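Local structure of putative 6-phosphogluconolactonase (Neisseria gonorrhoeae, 3LHI) at residues A[49-54]-A[89-94]; A[21-26]-A[56-61]. The protein probably hydrolyses 6-phosphogluconolactone to 6-phosphogluconate, the second step of the oxidative pentose phosphate pathway. All blocks are in the same frame, centred on the assembly; numbering follows the deposited sequence. Where two conformers were deposited one is given.

Contact 1. Residues A[49-54]-A[89-94]; sequences FFNALS and LLKNKA
Ser54 and Asn92 meet through a hydroxyl that does double duty: Ser54 OG donates to Asn51 O of its own helix over 2.7 Å and accepts Asn92 ND2 from the other segment at 2.9 Å. The contact lies in the alpha/beta fold of the glucosamine-6-phosphate isomerase family, where the C-terminal part of helix 47-54 meets the loop leaving helix 81-88. The bond from Asn92 is nearly straight (172°), and the hydroxyl oxygen lies in the plane of the amide. Because Ser54 OG stands between the backbone N and the carbonyl carbon, it can reach back to the carbonyl three residues earlier. Its donation there fixes the direction of its proton and leaves the oxygen to receive the amide.

A second polar link runs beside it. Lys91, extended beyond CG, brings NZ to Asn51 OD1 at 2.9 Å, tilted out of the amide's carbonyl plane; Lys91 NZ also bonds Tyr88 O, so it is gripped by a side chain of one helix and the backbone of the other.

Apart from these polar groups, the packing is apolar. Leu89 CB packs against Phe50 CB at 3.9 Å, the two side chains crossing at about a right angle, while Leu89 CD2 lies above one face of the Phe50 ring, displaced toward the rim. With CG anti to the backbone N (chi1 -179°), chi2 of 56° sets the Leu89 CD1 branch against Phe50 O and, at 4.1 Å, Leu53 CD2. Leu84 and Val85 of helix 81-88 and Val40 of strand 36-40 also pack on Phe50. At the far end, Ala94 N donates to Ser54 O over 3.2 Å, in the carbonyl plane and on a lone pair, while Ala94 CB rests 3.8 Å from Ser54 CA.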
loop_
_atom_site.group_PDB
_atom_site.type_symbol
_atom_site.label_atom_id
_atom_site.label_comp_id
_atom_site.label_asym_id
_atom_site.label_seq_id
_atom_site.Cartn_x
_atom_site.Cartn_y
_atom_site.Cartn_z
ATOM N N PHE A 49 13.199 2.979 0.169
ATOM C CA PHE A 49 12.783 1.899 1.076
ATOM C C PHE A 49 12.749 0.569 0.318
ATOM O O PHE A 49 13.272 -0.421 0.820
ATOM C CB PHE A 49 11.444 2.270 1.691
ATOM C CG PHE A 49 10.589 1.079 2.068
ATOM C CD1 PHE A 49 10.953 0.187 3.050
ATOM C CD2 PHE A 49 9.381 0.874 1.433
ATOM C CE1 PHE A 49 10.145 -0.899 3.349
ATOM C CE2 PHE A 49 8.571 -0.175 1.751
ATOM C CZ PHE A 49 8.949 -1.064 2.695
ATOM N N PHE A 50 12.147 0.530 -0.856
ATOM C CA PHE A 50 12.110 -0.673 -1.638
ATOM C C PHE A 50 13.537 -1.176 -1.891
ATOM O O PHE A 50 13.806 -2.389 -1.834
ATOM C CB PHE A 50 11.458 -0.448 -2.995
ATOM C CG PHE A 50 9.956 -0.225 -2.994
ATOM C CD1 PHE A 50 9.173 -0.453 -1.905
ATOM C CD2 PHE A 50 9.365 0.219 -4.152
ATOM C CE1 PHE A 50 7.785 -0.232 -1.976
ATOM C CE2 PHE A 50 7.987 0.451 -4.219
ATOM C CZ PHE A 50 7.223 0.195 -3.125
ATOM N N ASN A 51 14.424 -0.272 -2.306
ATOM C CA ASN A 51 15.780 -0.683 -2.612
ATOM C C ASN A 51 16.461 -1.303 -1.381
ATOM O O ASN A 51 17.097 -2.366 -1.482
ATOM C CB ASN A 51 16.565 0.495 -3.192
ATOM C CG ASN A 51 17.970 0.113 -3.561
ATOM O OD1 ASN A 51 18.165 -0.707 -4.462
ATOM N ND2 ASN A 51 18.924 0.649 -2.816
ATOM N N ALA A 52 16.352 -0.652 -0.241
ATOM C CA ALA A 52 16.935 -1.165 0.982
ATOM C C ALA A 52 16.306 -2.532 1.341
ATOM O O ALA A 52 16.989 -3.473 1.765
ATOM C CB ALA A 52 16.792 -0.175 2.126
ATOM N N LEU A 53 14.981 -2.629 1.267
ATOM C CA LEU A 53 14.297 -3.868 1.642
ATOM C C LEU A 53 14.727 -4.999 0.725
ATOM O O LEU A 53 14.876 -6.151 1.190
ATOM C CB LEU A 53 12.787 -3.670 1.602
ATOM C CG LEU A 53 11.923 -4.882 1.929
ATOM C CD1 LEU A 53 12.183 -5.328 3.385
ATOM C CD2 LEU A 53 10.464 -4.536 1.727
ATOM N N SER A 54 14.945 -4.697 -0.567
ATOM C CA SER A 54 15.279 -5.716 -1.554
ATOM C C SER A 54 16.579 -6.450 -1.218
ATOM O O SER A 54 16.803 -7.569 -1.700
ATOM C CB SER A 54 15.366 -5.129 -2.959
ATOM O OG SER A 54 16.579 -4.392 -3.166
ATOM N N LEU A 89 11.761 -2.888 -6.467
ATOM C CA LEU A 89 11.683 -3.825 -5.346
ATOM C C LEU A 89 12.015 -5.265 -5.719
ATOM O O LEU A 89 12.700 -5.922 -4.952
ATOM C CB LEU A 89 10.263 -3.755 -4.724
ATOM C CG LEU A 89 10.037 -4.695 -3.500
ATOM C CD1 LEU A 89 11.041 -4.477 -2.347
ATOM C CD2 LEU A 89 8.556 -4.492 -2.995
ATOM N N LEU A 90 11.499 -5.752 -6.839
ATOM C CA LEU A 90 11.656 -7.178 -7.185
ATOM C C LEU A 90 12.989 -7.400 -7.891
ATOM O O LEU A 90 13.059 -7.680 -9.086
ATOM C CB LEU A 90 10.490 -7.672 -8.015
ATOM C CG LEU A 90 9.099 -7.522 -7.369
ATOM C CD1 LEU A 90 8.032 -8.023 -8.318
ATOM C CD2 LEU A 90 8.989 -8.197 -5.995
ATOM N N LYS A 91 14.027 -7.257 -7.094
ATOM C CA LYS A 91 15.436 -7.276 -7.521
ATOM C C LYS A 91 16.224 -7.664 -6.299
ATOM O O LYS A 91 15.738 -7.683 -5.178
ATOM C CB LYS A 91 15.876 -5.927 -8.061
ATOM C CG LYS A 91 15.900 -4.879 -7.024
ATOM C CD LYS A 91 16.278 -3.513 -7.578
ATOM C CE LYS A 91 16.585 -2.565 -6.377
ATOM N NZ LYS A 91 16.351 -1.135 -6.631
ATOM N N ASN A 92 17.537 -7.924 -6.490
ATOM C CA ASN A 92 18.382 -8.350 -5.377
ATOM C C ASN A 92 17.728 -9.597 -4.721
ATOM O O ASN A 92 17.196 -10.429 -5.445
ATOM C CB ASN A 92 18.648 -7.211 -4.395
ATOM C CG ASN A 92 19.388 -6.052 -5.025
ATOM O OD1 ASN A 92 20.352 -6.247 -5.773
ATOM N ND2 ASN A 92 18.941 -4.833 -4.724
ATOM N N LYS A 93 17.789 -9.729 -3.404
ATOM C CA LYS A 93 17.291 -10.922 -2.766
ATOM C C LYS A 93 15.743 -11.041 -2.950
ATOM O O LYS A 93 15.218 -12.136 -3.052
ATOM C CB LYS A 93 17.636 -10.910 -1.277
ATOM C CG LYS A 93 19.141 -10.789 -0.946
ATOM C CD LYS A 93 19.864 -11.939 -1.312
ATOM C CE LYS A 93 21.291 -11.955 -0.580
ATOM N NZ LYS A 93 22.103 -13.069 -1.069
ATOM N N ALA A 94 15.040 -9.906 -3.013
ATOM C CA ALA A 94 13.599 -9.911 -3.111
ATOM C C ALA A 94 13.106 -10.324 -4.498
ATOM O O ALA A 94 11.900 -10.524 -4.680
ATOM C CB ALA A 94 13.031 -8.536 -2.719
#

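Contact 2. Residues A[21-26]-A[56-61]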
loop_
_atom_site.group_PDB
_atom_site.type_symbol
_atom_site.label_atom_id
_atom_site.label_comp_id
_atom_site.label_asym_id
_atom_site.label_seq_id
_atom_site.Cartn_x
_atom_site.Cartn_y
_atom_site.Cartn_z
ATOM N N ALA A 21 12.475 -2.211 9.900
ATOM C CA ALA A 21 11.258 -2.531 10.645
ATOM C C ALA A 21 10.365 -3.473 9.854
ATOM O O ALA A 21 9.769 -4.391 10.425
ATOM C CB ALA A 21 10.498 -1.245 11.031
ATOM N N VAL A 22 10.232 -3.243 8.543
ATOM C CA VAL A 22 9.408 -4.110 7.715
ATOM C C VAL A 22 10.008 -5.509 7.612
ATOM O O VAL A 22 9.267 -6.502 7.697
ATOM C CB VAL A 22 9.177 -3.437 6.318
ATOM C CG1 VAL A 22 8.641 -4.468 5.318
ATOM C CG2 VAL A 22 8.308 -2.203 6.436
ATOM N N ALA A 23 11.330 -5.616 7.452
ATOM C CA ALA A 23 11.968 -6.899 7.415
ATOM C C ALA A 23 11.739 -7.658 8.725
ATOM O O ALA A 23 11.435 -8.858 8.689
ATOM C CB ALA A 23 13.470 -6.756 7.127
ATOM N N ASP A 24 11.817 -6.951 9.844
ATOM C CA ASP A 24 11.578 -7.616 11.141
ATOM C C ASP A 24 10.118 -8.101 11.233
ATOM O O ASP A 24 9.837 -9.212 11.721
ATOM C CB ASP A 24 11.878 -6.693 12.299
ATOM C CG ASP A 24 13.367 -6.508 12.540
ATOM O OD1 ASP A 24 14.201 -7.257 11.958
ATOM O OD2 ASP A 24 13.672 -5.568 13.319
ATOM N N ALA A 25 9.172 -7.316 10.731
ATOM C CA ALA A 25 7.745 -7.727 10.775
ATOM C C ALA A 25 7.520 -8.933 9.851
ATOM O O ALA A 25 6.806 -9.889 10.183
ATOM C CB ALA A 25 6.856 -6.529 10.370
ATOM N N LEU A 26 8.114 -8.937 8.654
ATOM C CA LEU A 26 8.029 -10.080 7.775
ATOM C C LEU A 26 8.617 -11.331 8.416
ATOM O O LEU A 26 8.079 -12.424 8.300
ATOM C CB LEU A 26 8.668 -9.795 6.430
ATOM C CG LEU A 26 7.900 -8.787 5.560
ATOM C CD1 LEU A 26 8.810 -8.401 4.334
ATOM C CD2 LEU A 26 6.540 -9.298 5.066
ATOM N N LYS A 56 17.567 -7.200 1.914
ATOM C CA LYS A 56 17.446 -7.963 3.152
ATOM C C LYS A 56 17.464 -9.480 2.855
ATOM O O LYS A 56 16.822 -9.969 1.875
ATOM C CB LYS A 56 16.153 -7.576 3.880
ATOM C CG LYS A 56 16.121 -6.181 4.395
ATOM C CD LYS A 56 17.054 -6.050 5.597
ATOM C CE LYS A 56 16.930 -4.727 6.273
ATOM N NZ LYS A 56 17.717 -4.693 7.580
ATOM N N ASP A 57 18.230 -10.203 3.682
ATOM C CA ASP A 57 18.399 -11.658 3.494
ATOM C C ASP A 57 17.316 -12.433 4.188
ATOM O O ASP A 57 17.568 -13.246 5.042
ATOM C CB ASP A 57 19.798 -12.129 3.889
ATOM C CG ASP A 57 20.207 -13.489 3.230
ATOM O OD1 ASP A 57 19.691 -13.959 2.143
ATOM O OD2 ASP A 57 21.159 -14.066 3.793
ATOM N N LEU A 58 16.086 -12.206 3.767
ATOM C CA LEU A 58 14.887 -12.906 4.211
ATOM C C LEU A 58 14.644 -14.099 3.309
ATOM O O LEU A 58 15.107 -14.191 2.175
ATOM C CB LEU A 58 13.632 -11.954 4.063
ATOM C CG LEU A 58 13.576 -10.756 4.988
ATOM C CD1 LEU A 58 12.400 -9.893 4.711
ATOM C CD2 LEU A 58 13.580 -11.203 6.473
ATOM N N ASP A 59 13.778 -14.996 3.770
ATOM C CA ASP A 59 13.356 -16.150 2.964
ATOM C C ASP A 59 12.282 -15.734 1.963
ATOM O O ASP A 59 11.076 -16.090 2.029
ATOM C CB ASP A 59 12.804 -17.244 3.899
ATOM C CG ASP A 59 12.551 -18.557 3.206
ATOM O OD1 ASP A 59 13.051 -18.805 2.101
ATOM O OD2 ASP A 59 11.806 -19.369 3.838
ATOM N N TRP A 60 12.703 -14.929 0.995
ATOM C CA TRP A 60 11.757 -14.288 0.078
ATOM C C TRP A 60 10.921 -15.216 -0.772
ATOM O O TRP A 60 9.827 -14.874 -1.162
ATOM C CB TRP A 60 12.522 -13.297 -0.815
ATOM C CG TRP A 60 12.978 -12.056 -0.135
ATOM C CD1 TRP A 60 14.264 -11.712 0.164
ATOM C CD2 TRP A 60 12.164 -10.935 0.264
ATOM N NE1 TRP A 60 14.311 -10.457 0.727
ATOM C CE2 TRP A 60 13.042 -9.945 0.767
ATOM C CE3 TRP A 60 10.798 -10.643 0.168
ATOM C CZ2 TRP A 60 12.591 -8.731 1.238
ATOM C CZ3 TRP A 60 10.349 -9.414 0.666
ATOM C CH2 TRP A 60 11.248 -8.474 1.166
ATOM N N LYS A 61 11.423 -16.425 -1.050
ATOM C CA LYS A 61 10.617 -17.373 -1.805
ATOM C C LYS A 61 9.304 -17.740 -1.098
ATOM O O LYS A 61 8.373 -18.213 -1.763
ATOM C CB LYS A 61 11.393 -18.646 -2.097
ATOM C CG LYS A 61 11.694 -19.468 -0.879
ATOM C CD LYS A 61 12.487 -20.733 -1.197
ATOM C CE LYS A 61 12.548 -21.733 -0.040
ATOM N NZ LYS A 61 13.379 -21.309 1.096
HETATM O O HOH W 1 15.809 -5.819 9.814
#
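Lys56 NZ reaches helix 11-33 by two polar routes, a direct salt bridge to Asp20 and a water that it shares with Asp24. The water accepts from Lys56 NZ at 3.1 Å and donates to Asp24 OD1; the two charged atoms themselves are 6.2 Å apart, so within these segments the link is solvent-mediated. The lysine chain bends at chi2 (-72°), and its CG, CD and CE pass over the methyl of Ala23, with CG closest to Ala23 CB at 3.8 Å.

Leu58 continues the apolar surface. Its CD1 meets Leu26 CD1 at 3.9 Å, the side chains crossing at about a right angle, and its CD2 approaches Ala23 O. Leu26 CD1 also touches the six-membered ring of Trp60, lying 4.0 Å from CH2. The Trp60 NE1 bond to Lys56 O, 2.8 Å long with the acceptor near the ring plane, helps set the rotation of the indole, while Leu58 CB covers part of one indole face.

The contact joins helix 11-33 to the loop between helix 47-54 and strand 63-71: Leu53 of helix 47-54 packs on Trp60, and strands 36-40 and 130-133 lie against Leu26.

Contacts 1 and 2 meet around helix 47-54 and the loop after it, their centres about 10 Å apart, and their segments alternate along the chain. Trp60 of contact 2 is where the two meet: its CZ2 lies 3.4 Å from Leu53 O and its CG 3.7 Å from Ala94 CA, while its six-membered ring touches Leu26 of helix 11-33. Contact 1, the larger (393 against 197 Å²), is partly buried, has two exposed residues and is tied by direct hydrogen bonds. Contact 2 is buried and its direct touches are apolar; at its margin a water links Lys56 to exposed Asp24, and Lys56 also pairs directly with Asp20 of the same helix, outside the segment.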